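PDB 5A1T: L-lactate dehydrogenase from Trichomonas vaginalis, which probably catalyses the NADH-dependent reduction of pyruvate to L-lactate, within a superfamily that also includes the malate dehydrogenases. Local coordinates for residues 154-159 with 248-253. Numbering follows the deposited sequence.
Sequences LSMLDQ and AIQHMK. With NAI (1,4-dihydronicotinamide adenine dinucleotide), chain C; OXM (oxamic acid), chain D.
Leu154 extends its side chain from beside the nicotinamide to helix 242-257, touching Ala248 and His251. CB lies 4.0 Å from N7N of the NADH carboxamide. With CG anti to the backbone N (chi1 -172°), the two methyls are carried on to the helix. There CD1 settles 3.7 Å from CB of His251 and equally near CA of Ala248, approaching the imidazole obliquely, while CD2 of Leu154 lies 3.9 Å from CB of Ala248 and about as far from N7N. Leu154 lies at the junction between the Rossmann-type sheet of this LDH/MDH-superfamily enzyme and helix 156-170, and the contact packs that junction against helix 242-257 beside the nicotinamide. Polar linkage is indirect: a water sits in the plane of the His251 ring, 2.6 Å from ND1, and accepts a hydrogen bond from Ser155 N, while NE2, the other ring nitrogen, is hydrogen-bonded to Ser152 OG. Farther along, Met156 bends at chi2 and chi3 and crosses the extended Gln250 at roughly a right angle, resting CE against the Gln250 amide group, 3.7 Å from NE2; OE1 of that amide is held by Lys246 and Asn160.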
ATOM      1  N   LEU A 154     -13.608  -3.507  12.781  1.00 13.60           N
ATOM      2  CA  LEU A 154     -12.344  -2.786  12.896  1.00 13.59           C
ATOM      3  C   LEU A 154     -12.470  -1.499  13.705  1.00 13.33           C
ATOM      4  O   LEU A 154     -13.229  -0.600  13.346  1.00 12.97           O
ATOM      5  CB  LEU A 154     -11.794  -2.464  11.506  1.00 13.39           C
ATOM      6  CG  LEU A 154     -10.378  -1.884  11.464  1.00 13.37           C
ATOM      7  CD1 LEU A 154      -9.360  -2.901  11.961  1.00 13.08           C
ATOM      8  CD2 LEU A 154     -10.028  -1.418  10.055  1.00 13.67           C
ATOM      9  N   SER A 155     -11.712  -1.423  14.795  1.00 13.50           N
ATOM     10  CA  SER A 155     -11.644  -0.222  15.622  1.00 13.02           C
ATOM     11  C   SER A 155     -10.196   0.198  15.858  1.00 12.20           C
ATOM     12  O   SER A 155      -9.934   1.194  16.528  1.00 12.23           O
ATOM     13  CB  SER A 155     -12.343  -0.450  16.965  1.00 12.94           C
ATOM     14  OG  SER A 155     -13.749  -0.486  16.810  1.00 13.01           O
ATOM     15  N   MET A 156      -9.258  -0.566  15.306  1.00 11.94           N
ATOM     16  CA  MET A 156      -7.842  -0.324  15.548  1.00 12.71           C
ATOM     17  C   MET A 156      -7.329   0.957  14.892  1.00 13.59           C
ATOM     18  O   MET A 156      -6.270   1.464  15.265  1.00 13.85           O
ATOM     19  CB  MET A 156      -7.017  -1.515  15.063  1.00 12.42           C
ATOM     20  CG  MET A 156      -6.807  -2.580  16.123  1.00 12.61           C
ATOM     21  SD  MET A 156      -5.933  -1.950  17.570  1.00 12.79           S
ATOM     22  CE  MET A 156      -4.346  -1.517  16.857  1.00 12.74           C
ATOM     23  N   LEU A 157      -8.062   1.479  13.914  1.00 14.42           N
ATOM     24  CA  LEU A 157      -7.698   2.761  13.326  1.00 15.51           C
ATOM     25  C   LEU A 157      -7.870   3.854  14.376  1.00 15.42           C
ATOM     26  O   LEU A 157      -7.064   4.780  14.463  1.00 15.31           O
ATOM     27  CB  LEU A 157      -8.544   3.064  12.088  1.00 15.98           C
ATOM     28  CG  LEU A 157      -8.282   4.409  11.405  1.00 16.32           C
ATOM     29  CD1 LEU A 157      -6.837   4.520  10.951  1.00 16.58           C
ATOM     30  CD2 LEU A 157      -9.226   4.605  10.227  1.00 16.65           C
ATOM     31  N   ASP A 158      -8.921   3.731  15.182  1.00 15.12           N
ATOM     32  CA  ASP A 158      -9.163   4.667  16.275  1.00 14.20           C
ATOM     33  C   ASP A 158      -8.065   4.563  17.329  1.00 13.56           C
ATOM     34  O   ASP A 158      -7.599   5.574  17.851  1.00 13.34           O
ATOM     35  CB  ASP A 158     -10.525   4.411  16.918  1.00 14.40           C
ATOM     36  CG  ASP A 158     -11.682   4.628  15.956  1.00 15.39           C
ATOM     37  OD1 ASP A 158     -11.602   5.548  15.116  1.00 16.38           O
ATOM     38  OD2 ASP A 158     -12.672   3.876  16.045  1.00 14.90           O
ATOM     39  N   GLN A 159      -7.660   3.336  17.647  1.00 12.82           N
ATOM     40  CA  GLN A 159      -6.614   3.125  18.639  1.00 12.80           C
ATOM     41  C   GLN A 159      -5.277   3.668  18.148  1.00 13.42           C
ATOM     42  O   GLN A 159      -4.538   4.296  18.906  1.00 13.48           O
ATOM     43  CB  GLN A 159      -6.478   1.640  18.980  1.00 12.47           C
ATOM     44  CG  GLN A 159      -5.330   1.340  19.936  1.00 12.40           C
ATOM     45  CD  GLN A 159      -5.377  -0.069  20.486  1.00 12.31           C
ATOM     46  OE1 GLN A 159      -6.448  -0.600  20.777  1.00 12.28           O
ATOM     47  NE2 GLN A 159      -4.208  -0.684  20.634  1.00 12.42           N
ATOM     48  N   ALA A 248      -6.417  -2.910   9.540  1.00 14.10           N
ATOM     49  CA  ALA A 248      -7.145  -4.137   9.229  1.00 14.44           C
ATOM     50  C   ALA A 248      -6.203  -5.330   9.095  1.00 14.60           C
ATOM     51  O   ALA A 248      -6.534  -6.439   9.511  1.00 15.31           O
ATOM     52  CB  ALA A 248      -7.955  -3.961   7.955  1.00 14.27           C
ATOM     53  N   ILE A 249      -5.033  -5.104   8.509  1.00 14.08           N
ATOM     54  CA  ILE A 249      -4.035  -6.159   8.383  1.00 14.20           C
ATOM     55  C   ILE A 249      -3.446  -6.450   9.757  1.00 14.15           C
ATOM     56  O   ILE A 249      -3.202  -7.605  10.106  1.00 14.12           O
ATOM     57  CB  ILE A 249      -2.919  -5.773   7.386  1.00 13.87           C
ATOM     58  CG1 ILE A 249      -3.493  -5.707   5.968  1.00 14.02           C
ATOM     59  CG2 ILE A 249      -1.765  -6.778   7.430  1.00 13.59           C
ATOM     60  CD1 ILE A 249      -2.549  -5.125   4.936  1.00 14.31           C
ATOM     61  N   GLN A 250      -3.230  -5.396  10.534  1.00 14.28           N
ATOM     62  CA  GLN A 250      -2.737  -5.536  11.899  1.00 14.46           C
ATOM     63  C   GLN A 250      -3.741  -6.316  12.739  1.00 13.95           C
ATOM     64  O   GLN A 250      -3.372  -7.232  13.476  1.00 14.17           O
ATOM     65  CB  GLN A 250      -2.478  -4.162  12.518  1.00 14.22           C
ATOM     66  CG  GLN A 250      -1.964  -4.213  13.945  1.00 14.06           C
ATOM     67  CD  GLN A 250      -1.659  -2.837  14.498  1.00 14.33           C
ATOM     68  OE1 GLN A 250      -1.979  -1.821  13.879  1.00 14.40           O
ATOM     69  NE2 GLN A 250      -1.035  -2.795  15.668  1.00 15.01           N
ATOM     70  N   HIS A 251      -5.009  -5.935  12.615  1.00 13.47           N
ATOM     71  CA  HIS A 251      -6.109  -6.594  13.313  1.00 13.82           C
ATOM     72  C   HIS A 251      -6.164  -8.081  12.980  1.00 14.08           C
ATOM     73  O   HIS A 251      -6.178  -8.928  13.873  1.00 14.65           O
ATOM     74  CB  HIS A 251      -7.435  -5.918  12.941  1.00 14.76           C
ATOM     75  CG  HIS A 251      -8.642  -6.532  13.585  1.00 15.90           C
ATOM     76  ND1 HIS A 251      -9.418  -5.855  14.500  1.00 16.24           N
ATOM     77  CD2 HIS A 251      -9.216  -7.749  13.431  1.00 16.57           C
ATOM     78  CE1 HIS A 251     -10.414  -6.632  14.891  1.00 16.88           C
ATOM     79  NE2 HIS A 251     -10.313  -7.786  14.257  1.00 17.07           N
ATOM     80  N   MET A 252      -6.198  -8.391  11.689  1.00 14.14           N
ATOM     81  CA  MET A 252      -6.340  -9.768  11.230  1.00 14.35           C
ATOM     82  C   MET A 252      -5.143 -10.620  11.644  1.00 14.59           C
ATOM     83  O   MET A 252      -5.310 -11.749  12.106  1.00 15.03           O
ATOM     84  CB  MET A 252      -6.507  -9.802   9.708  1.00 14.21           C
ATOM     85  CG  MET A 252      -6.768 -11.191   9.142  1.00 14.48           C
ATOM     86  SD  MET A 252      -8.327 -11.893   9.710  1.00 14.54           S
ATOM     87  CE  MET A 252      -9.503 -10.922   8.767  1.00 14.87           C
ATOM     88  N   LYS A 253      -3.944 -10.075  11.476  1.00 14.68           N
ATOM     89  CA  LYS A 253      -2.718 -10.792  11.816  1.00 15.70           C
ATOM     90  C   LYS A 253      -2.714 -11.187  13.292  1.00 15.71           C
ATOM     91  O   LYS A 253      -2.337 -12.306  13.642  1.00 15.66           O
ATOM     92  CB  LYS A 253      -1.491  -9.936  11.491  1.00 16.75           C
ATOM     93  CG  LYS A 253      -0.167 -10.663  11.638  1.00 18.46           C
ATOM     94  CD  LYS A 253       0.999  -9.782  11.216  1.00 19.78           C
ATOM     95  CE  LYS A 253       2.309 -10.551  11.241  1.00 21.28           C
ATOM     96  NZ  LYS A 253       3.466  -9.694  10.866  1.00 22.14           N
TER
HETATM   97  PA  NAI C 345     -15.148   2.704  -2.129  1.00 15.98           P
HETATM   98  O1A NAI C 345     -16.487   3.306  -2.483  1.00 15.63           O
HETATM   99  O2A NAI C 345     -13.913   3.099  -2.902  1.00 16.41           O
HETATM  100  O5B NAI C 345     -15.272   1.099  -2.216  1.00 16.58           O
HETATM  101  C5B NAI C 345     -16.460   0.394  -1.863  1.00 16.60           C
HETATM  102  C4B NAI C 345     -16.584  -0.806  -2.795  1.00 16.59           C
HETATM  103  O4B NAI C 345     -17.635  -1.693  -2.394  1.00 16.62           O
HETATM  104  C3B NAI C 345     -16.894  -0.369  -4.222  1.00 16.63           C
HETATM  105  O3B NAI C 345     -15.850  -0.815  -5.094  1.00 16.37           O
HETATM  106  C2B NAI C 345     -18.222  -1.023  -4.560  1.00 16.75           C
HETATM  107  O2B NAI C 345     -18.293  -1.472  -5.917  1.00 17.30           O
HETATM  108  C1B NAI C 345     -18.263  -2.185  -3.583  1.00 17.10           C
HETATM  109  N9A NAI C 345     -19.631  -2.716  -3.347  1.00 18.71           N
HETATM  110  C8A NAI C 345     -20.778  -2.021  -3.216  1.00 19.06           C
HETATM  111  N7A NAI C 345     -21.827  -2.866  -3.023  1.00 19.55           N
HETATM  112  C5A NAI C 345     -21.349  -4.124  -3.037  1.00 19.21           C
HETATM  113  C6A NAI C 345     -21.900  -5.489  -2.895  1.00 19.00           C
HETATM  114  N6A NAI C 345     -23.221  -5.697  -2.690  1.00 18.73           N
HETATM  115  N1A NAI C 345     -21.040  -6.528  -2.974  1.00 19.20           N
HETATM  116  C2A NAI C 345     -19.721  -6.359  -3.175  1.00 19.30           C
HETATM  117  N3A NAI C 345     -19.159  -5.146  -3.313  1.00 19.01           N
HETATM  118  C4A NAI C 345     -19.903  -4.016  -3.260  1.00 19.00           C
HETATM  119  O3  NAI C 345     -14.873   2.965  -0.565  1.00 15.11           O
HETATM  120  PN  NAI C 345     -13.585   2.783   0.382  1.00 14.60           P
HETATM  121  O1N NAI C 345     -12.915   4.129   0.532  1.00 13.62           O
HETATM  122  O2N NAI C 345     -12.789   1.599  -0.120  1.00 13.69           O
HETATM  123  O5D NAI C 345     -14.274   2.408   1.786  1.00 15.20           O
HETATM  124  C5D NAI C 345     -15.242   1.361   1.833  1.00 15.89           C
HETATM  125  C4D NAI C 345     -15.890   1.308   3.207  1.00 16.18           C
HETATM  126  O4D NAI C 345     -14.892   1.355   4.230  1.00 16.98           O
HETATM  127  C3D NAI C 345     -16.818   2.492   3.445  1.00 16.19           C
HETATM  128  O3D NAI C 345     -18.083   2.014   3.913  1.00 16.14           O
HETATM  129  C2D NAI C 345     -16.139   3.320   4.515  1.00 16.90           C
HETATM  130  O2D NAI C 345     -17.066   3.981   5.382  1.00 17.47           O
HETATM  131  C1D NAI C 345     -15.314   2.267   5.248  1.00 16.82           C
HETATM  132  N1N NAI C 345     -14.166   2.772   6.021  1.00 16.20           N
HETATM  133  C2N NAI C 345     -13.911   2.174   7.190  1.00 15.77           C
HETATM  134  C3N NAI C 345     -12.857   2.548   8.012  1.00 15.35           C
HETATM  135  C7N NAI C 345     -12.552   1.892   9.340  1.00 15.09           C
HETATM  136  O7N NAI C 345     -11.694   2.256  10.127  1.00 14.64           O
HETATM  137  N7N NAI C 345     -13.244   0.812   9.726  1.00 14.71           N
HETATM  138  C4N NAI C 345     -11.951   3.666   7.582  1.00 15.23           C
HETATM  139  C5N NAI C 345     -12.318   4.244   6.304  1.00 15.09           C
HETATM  140  C6N NAI C 345     -13.394   3.768   5.573  1.00 15.53           C
HETATM  141  C1  OXM D 346     -13.757   6.116   8.928  1.00 15.74           C
HETATM  142  N1  OXM D 346     -14.182   6.657   7.689  1.00 14.98           N
HETATM  143  O1  OXM D 346     -14.422   5.263   9.481  1.00 16.06           O
HETATM  144  C2  OXM D 346     -12.470   6.597   9.563  1.00 16.59           C
HETATM  145  O2  OXM D 346     -11.600   7.176   8.859  1.00 16.73           O
HETATM  146  O3  OXM D 346     -12.269   6.412  10.791  1.00 17.02           O
HETATM  147  O   HOH W   1     -10.053  -3.531  15.583  1.00  9.69           O